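Local coordinates for protein Alpha/beta hydrolase (Legionella pneumophila subsp. pneumophila str. Philadelphia 1, PDB 4EZI) that is of unknown function but adopts the alpha/beta hydrolase fold and may act as a lipase on triacylglycerols, at residues 26-38 against 352-364. Numbering follows the deposited sequence.
Sequences LKKMPPLDTLTVH and VQAHPFVLKEQVD
Pro31 sets its CD over one face of the Phe357 ring, 3.6 Å from the ring centroid and 10° off the normal. This is a CH-pi contact. Pro31 follows a cis peptide bond. At the edge of the same ring, in its plane, lie the backbone oxygens of Gln353 and Ala354. The CB of Phe357 starts away from the loop. Its CG sits beside the backbone N, anti to the carbonyl carbon (chi1 -64°), and the ring turns its face to Pro31. Pro356 packs next to Phe357. Pro356 CG meets the O of Pro30 at 3.5 Å, and Pro356 CB lies 3.7 Å from the O of selenomethionine Met29. Leu32 CD1 packs against Pro356 CB at 3.8 Å and against the end of Leu359, while Leu32 CD2 lies against the backbone N and CA of Lys360. Bends at chi2 and chi4 (53° and 32°) bring the Lys360 chain past Thr34 and Leu35 to Asp364. Lys360 CE passes 3.5 Å from Thr34 OG1 and also touches Leu35 CD2. Lys360 NZ forms a salt bridge with Asp364 OD2, on the syn lone pair, at 3.1 Å. Thr34 OG1 donates instead to Pro31 O at 2.8 Å, and Thr34 N shares that acceptor, which ties up the short 3-10 turn. No hydrogen bond crosses between the segments. The loop after helix 19-27 thus rests on the first turns of helix 355-370, which probably follows the catalytic histidine, as in other alpha/beta hydrolases. Helix 99-108 adjoins both: Leu32 touches Ile100, Leu359 touches Tyr105, and His355 NE2 bonds Tyr101 OH. On the side of the central sheet, Val358 and Gln362 pack on strand 162-168.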
loop_
_atom_site.group_PDB
_atom_site.type_symbol
_atom_site.label_atom_id
_atom_site.label_comp_id
_atom_site.label_asym_id
_atom_site.label_seq_id
_atom_site.Cartn_x
_atom_site.Cartn_y
_atom_site.Cartn_z
ATOM N N LEU A 26 -20.066 -1.400 4.385
ATOM C CA LEU A 26 -20.096 -2.159 3.133
ATOM C C LEU A 26 -21.191 -1.652 2.197
ATOM O O LEU A 26 -21.012 -1.599 0.998
ATOM C CB LEU A 26 -20.311 -3.651 3.419
ATOM C CG LEU A 26 -19.165 -4.375 4.128
ATOM C CD1 LEU A 26 -19.635 -5.707 4.747
ATOM C CD2 LEU A 26 -17.993 -4.623 3.183
ATOM N N LYS A 27 -22.333 -1.282 2.747
ATOM C CA LYS A 27 -23.445 -0.805 1.931
ATOM C C LYS A 27 -23.107 0.487 1.197
ATOM O O LYS A 27 -23.673 0.753 0.139
ATOM C CB LYS A 27 -24.684 -0.636 2.796
ATOM C CG LYS A 27 -25.367 -1.927 3.137
ATOM C CD LYS A 27 -26.701 -1.665 3.835
ATOM N N LYS A 28 -22.183 1.280 1.722
ATOM C CA LYS A 28 -21.759 2.510 1.061
ATOM C C LYS A 28 -20.867 2.283 -0.174
ATOM O O LYS A 28 -20.654 3.238 -0.940
ATOM C CB LYS A 28 -21.001 3.414 2.049
ATOM C CG LYS A 28 -21.881 3.988 3.146
ATOM C CD LYS A 28 -21.137 4.796 4.214
ATOM C CE LYS A 28 -22.120 5.158 5.349
ATOM N NZ LYS A 28 -21.509 5.889 6.483
HETATM N N MSE A 29 -20.354 1.063 -0.381
HETATM C CA MSE A 29 -19.338 0.824 -1.426
HETATM C C MSE A 29 -19.621 -0.447 -2.216
HETATM O O MSE A 29 -18.895 -1.433 -2.161
HETATM C CB MSE A 29 -17.944 0.822 -0.790
HETATM C CG MSE A 29 -17.592 2.165 -0.113
HETATM SE SE MSE A 29 -15.743 2.307 0.447
HETATM C CE MSE A 29 -14.953 2.402 -1.316
ATOM N N PRO A 30 -20.691 -0.402 -3.025
ATOM C CA PRO A 30 -20.886 -1.501 -3.965
ATOM C C PRO A 30 -19.612 -1.746 -4.809
ATOM O O PRO A 30 -18.952 -0.784 -5.229
ATOM C CB PRO A 30 -22.038 -1.025 -4.855
ATOM C CG PRO A 30 -22.544 0.173 -4.260
ATOM C CD PRO A 30 -21.627 0.709 -3.244
ATOM N N PRO A 31 -19.272 -3.015 -5.093
ATOM C CA PRO A 31 -20.036 -4.234 -4.914
ATOM C C PRO A 31 -19.758 -4.960 -3.584
ATOM O O PRO A 31 -20.119 -6.119 -3.426
ATOM C CB PRO A 31 -19.555 -5.083 -6.091
ATOM C CG PRO A 31 -18.115 -4.736 -6.188
ATOM C CD PRO A 31 -18.082 -3.253 -5.936
ATOM N N LEU A 32 -19.134 -4.274 -2.625
ATOM C CA LEU A 32 -18.789 -4.883 -1.336
ATOM C C LEU A 32 -20.029 -5.123 -0.476
ATOM O O LEU A 32 -19.989 -5.885 0.486
ATOM C CB LEU A 32 -17.757 -4.027 -0.609
ATOM C CG LEU A 32 -16.399 -4.052 -1.313
ATOM C CD1 LEU A 32 -15.556 -2.885 -0.817
ATOM C CD2 LEU A 32 -15.677 -5.404 -1.195
ATOM N N ASP A 33 -21.119 -4.467 -0.833
ATOM C CA ASP A 33 -22.387 -4.651 -0.164
ATOM C C ASP A 33 -22.917 -6.089 -0.313
ATOM O O ASP A 33 -23.814 -6.493 0.419
ATOM C CB ASP A 33 -23.400 -3.608 -0.663
ATOM C CG ASP A 33 -23.710 -3.728 -2.156
ATOM O OD1 ASP A 33 -22.834 -4.138 -2.946
ATOM O OD2 ASP A 33 -24.868 -3.391 -2.538
ATOM N N THR A 34 -22.357 -6.854 -1.247
ATOM C CA THR A 34 -22.744 -8.239 -1.454
ATOM C C THR A 34 -22.047 -9.208 -0.484
ATOM O O THR A 34 -22.385 -10.395 -0.450
ATOM C CB THR A 34 -22.489 -8.695 -2.918
ATOM O OG1 THR A 34 -21.094 -8.713 -3.194
ATOM C CG2 THR A 34 -23.195 -7.796 -3.919
ATOM N N LEU A 35 -21.076 -8.733 0.289
ATOM C CA LEU A 35 -20.407 -9.586 1.279
ATOM C C LEU A 35 -21.303 -9.750 2.495
ATOM O O LEU A 35 -22.014 -8.828 2.878
ATOM C CB LEU A 35 -19.071 -8.965 1.688
ATOM C CG LEU A 35 -18.007 -8.877 0.585
ATOM C CD1 LEU A 35 -16.763 -8.151 1.119
ATOM C CD2 LEU A 35 -17.596 -10.253 0.112
ATOM N N THR A 36 -21.258 -10.926 3.093
ATOM C CA THR A 36 -21.982 -11.232 4.313
ATOM C C THR A 36 -21.063 -11.026 5.522
ATOM O O THR A 36 -19.914 -11.462 5.505
ATOM C CB THR A 36 -22.442 -12.712 4.298
ATOM O OG1 THR A 36 -23.295 -12.948 3.164
ATOM C CG2 THR A 36 -23.209 -13.064 5.558
ATOM N N VAL A 37 -21.579 -10.357 6.549
ATOM C CA VAL A 37 -20.815 -10.124 7.779
ATOM C C VAL A 37 -21.090 -11.248 8.775
ATOM O O VAL A 37 -22.241 -11.642 8.986
ATOM C CB VAL A 37 -21.104 -8.729 8.423
ATOM C CG1 VAL A 37 -20.908 -7.618 7.394
ATOM C CG2 VAL A 37 -22.497 -8.640 9.021
ATOM N N HIS A 38 -20.024 -11.766 9.380
ATOM C CA HIS A 38 -20.091 -12.891 10.318
ATOM C C HIS A 38 -19.510 -12.605 11.701
ATOM O O HIS A 38 -19.780 -13.376 12.615
ATOM C CB HIS A 38 -19.353 -14.114 9.740
ATOM C CG HIS A 38 -19.836 -14.548 8.398
ATOM N ND1 HIS A 38 -21.001 -15.273 8.229
ATOM C CD2 HIS A 38 -19.302 -14.388 7.161
ATOM C CE1 HIS A 38 -21.159 -15.530 6.941
ATOM N NE2 HIS A 38 -20.141 -15.008 6.276
ATOM N N VAL A 352 -10.166 5.670 -8.506
ATOM C CA VAL A 352 -10.977 5.775 -7.298
ATOM C C VAL A 352 -12.258 4.946 -7.406
ATOM O O VAL A 352 -12.599 4.155 -6.521
ATOM C CB VAL A 352 -11.286 7.241 -6.971
ATOM C CG1 VAL A 352 -12.159 7.344 -5.732
ATOM C CG2 VAL A 352 -9.976 8.028 -6.824
ATOM N N GLN A 353 -12.961 5.127 -8.505
ATOM C CA GLN A 353 -14.204 4.408 -8.712
ATOM C C GLN A 353 -14.031 2.883 -8.678
ATOM O O GLN A 353 -14.927 2.152 -8.246
ATOM C CB GLN A 353 -14.827 4.795 -10.054
ATOM C CG GLN A 353 -15.196 6.266 -10.183
ATOM C CD GLN A 353 -15.419 6.700 -11.629
ATOM O OE1 GLN A 353 -14.802 6.188 -12.571
ATOM N NE2 GLN A 353 -16.306 7.661 -11.805
ATOM N N ALA A 354 -12.913 2.407 -9.218
ATOM C CA ALA A 354 -12.651 0.980 -9.306
ATOM C C ALA A 354 -12.327 0.347 -7.965
ATOM O O ALA A 354 -12.363 -0.871 -7.846
ATOM C CB ALA A 354 -11.521 0.706 -10.296
ATOM N N HIS A 355 -11.959 1.158 -6.974
ATOM C CA HIS A 355 -11.397 0.625 -5.743
ATOM C C HIS A 355 -12.266 -0.456 -5.076
ATOM O O HIS A 355 -11.748 -1.529 -4.769
ATOM C CB HIS A 355 -11.062 1.783 -4.822
ATOM C CG HIS A 355 -10.467 1.379 -3.517
ATOM N ND1 HIS A 355 -9.423 0.487 -3.407
ATOM C CD2 HIS A 355 -10.744 1.795 -2.259
ATOM C CE1 HIS A 355 -9.070 0.384 -2.136
ATOM N NE2 HIS A 355 -9.859 1.164 -1.417
ATOM N N PRO A 356 -13.573 -0.216 -4.855
ATOM C CA PRO A 356 -14.339 -1.279 -4.173
ATOM C C PRO A 356 -14.486 -2.554 -5.010
ATOM O O PRO A 356 -14.595 -3.654 -4.453
ATOM C CB PRO A 356 -15.691 -0.626 -3.882
ATOM C CG PRO A 356 -15.783 0.527 -4.815
ATOM C CD PRO A 356 -14.371 1.004 -5.039
ATOM N N PHE A 357 -14.479 -2.412 -6.337
ATOM C CA PHE A 357 -14.496 -3.571 -7.225
ATOM C C PHE A 357 -13.208 -4.377 -7.090
ATOM O O PHE A 357 -13.227 -5.612 -7.043
ATOM C CB PHE A 357 -14.698 -3.139 -8.685
ATOM C CG PHE A 357 -16.028 -2.482 -8.959
ATOM C CD1 PHE A 357 -16.203 -1.145 -8.707
ATOM C CD2 PHE A 357 -17.112 -3.200 -9.469
ATOM C CE1 PHE A 357 -17.411 -0.523 -8.918
ATOM C CE2 PHE A 357 -18.337 -2.567 -9.686
ATOM C CZ PHE A 357 -18.480 -1.241 -9.404
ATOM N N VAL A 358 -12.078 -3.685 -7.027
ATOM C CA VAL A 358 -10.785 -4.322 -6.823
ATOM C C VAL A 358 -10.732 -5.002 -5.449
ATOM O O VAL A 358 -10.262 -6.153 -5.355
ATOM C CB VAL A 358 -9.639 -3.328 -7.030
ATOM C CG1 VAL A 358 -8.308 -3.920 -6.568
ATOM C CG2 VAL A 358 -9.583 -2.894 -8.503
ATOM N N LEU A 359 -11.207 -4.326 -4.400
ATOM C CA LEU A 359 -11.235 -4.960 -3.079
ATOM C C LEU A 359 -12.028 -6.274 -3.104
ATOM O O LEU A 359 -11.631 -7.266 -2.485
ATOM C CB LEU A 359 -11.748 -3.966 -2.024
ATOM C CG LEU A 359 -11.843 -4.380 -0.543
ATOM C CD1 LEU A 359 -10.574 -4.990 -0.022
ATOM C CD2 LEU A 359 -12.253 -3.179 0.318
ATOM N N LYS A 360 -13.169 -6.261 -3.783
ATOM C CA LYS A 360 -14.004 -7.472 -3.878
ATOM C C LYS A 360 -13.239 -8.606 -4.555
ATOM O O LYS A 360 -13.271 -9.751 -4.088
ATOM C CB LYS A 360 -15.302 -7.151 -4.626
ATOM C CG LYS A 360 -16.268 -8.314 -4.790
ATOM C CD LYS A 360 -16.627 -9.007 -3.516
ATOM C CE LYS A 360 -17.872 -9.928 -3.683
ATOM N NZ LYS A 360 -17.969 -10.531 -5.051
ATOM N N GLU A 361 -12.521 -8.282 -5.624
ATOM C CA GLU A 361 -11.686 -9.273 -6.289
ATOM C C GLU A 361 -10.602 -9.821 -5.388
ATOM O O GLU A 361 -10.282 -11.015 -5.446
ATOM C CB GLU A 361 -11.074 -8.739 -7.567
ATOM C CG GLU A 361 -12.059 -8.316 -8.651
ATOM C CD GLU A 361 -12.959 -9.425 -9.198
ATOM O OE1 GLU A 361 -12.584 -10.612 -9.175
ATOM O OE2 GLU A 361 -14.055 -9.081 -9.695
ATOM N N GLN A 362 -9.986 -8.955 -4.588
ATOM C CA GLN A 362 -8.946 -9.408 -3.659
ATOM C C GLN A 362 -9.506 -10.419 -2.665
ATOM O O GLN A 362 -8.929 -11.485 -2.471
ATOM C CB GLN A 362 -8.324 -8.207 -2.918
ATOM C CG GLN A 362 -7.528 -7.303 -3.833
ATOM C CD GLN A 362 -7.145 -5.985 -3.177
ATOM O OE1 GLN A 362 -7.862 -5.458 -2.332
ATOM N NE2 GLN A 362 -6.002 -5.436 -3.566
ATOM N N VAL A 363 -10.620 -10.074 -2.038
ATOM C CA VAL A 363 -11.253 -10.991 -1.080
ATOM C C VAL A 363 -11.584 -12.341 -1.728
ATOM O O VAL A 363 -11.316 -13.397 -1.178
ATOM C CB VAL A 363 -12.549 -10.389 -0.434
ATOM C CG1 VAL A 363 -13.257 -11.445 0.471
ATOM C CG2 VAL A 363 -12.236 -9.112 0.336
ATOM N N ASP A 364 -12.155 -12.280 -2.926
ATOM C CA ASP A 364 -12.537 -13.504 -3.630
ATOM C C ASP A 364 -11.319 -14.367 -3.977
ATOM O O ASP A 364 -11.375 -15.599 -3.901
ATOM C CB ASP A 364 -13.327 -13.180 -4.879
ATOM C CG ASP A 364 -14.733 -12.710 -4.596
ATOM O OD1 ASP A 364 -15.262 -12.933 -3.490
ATOM O OD2 ASP A 364 -15.341 -12.149 -5.534
#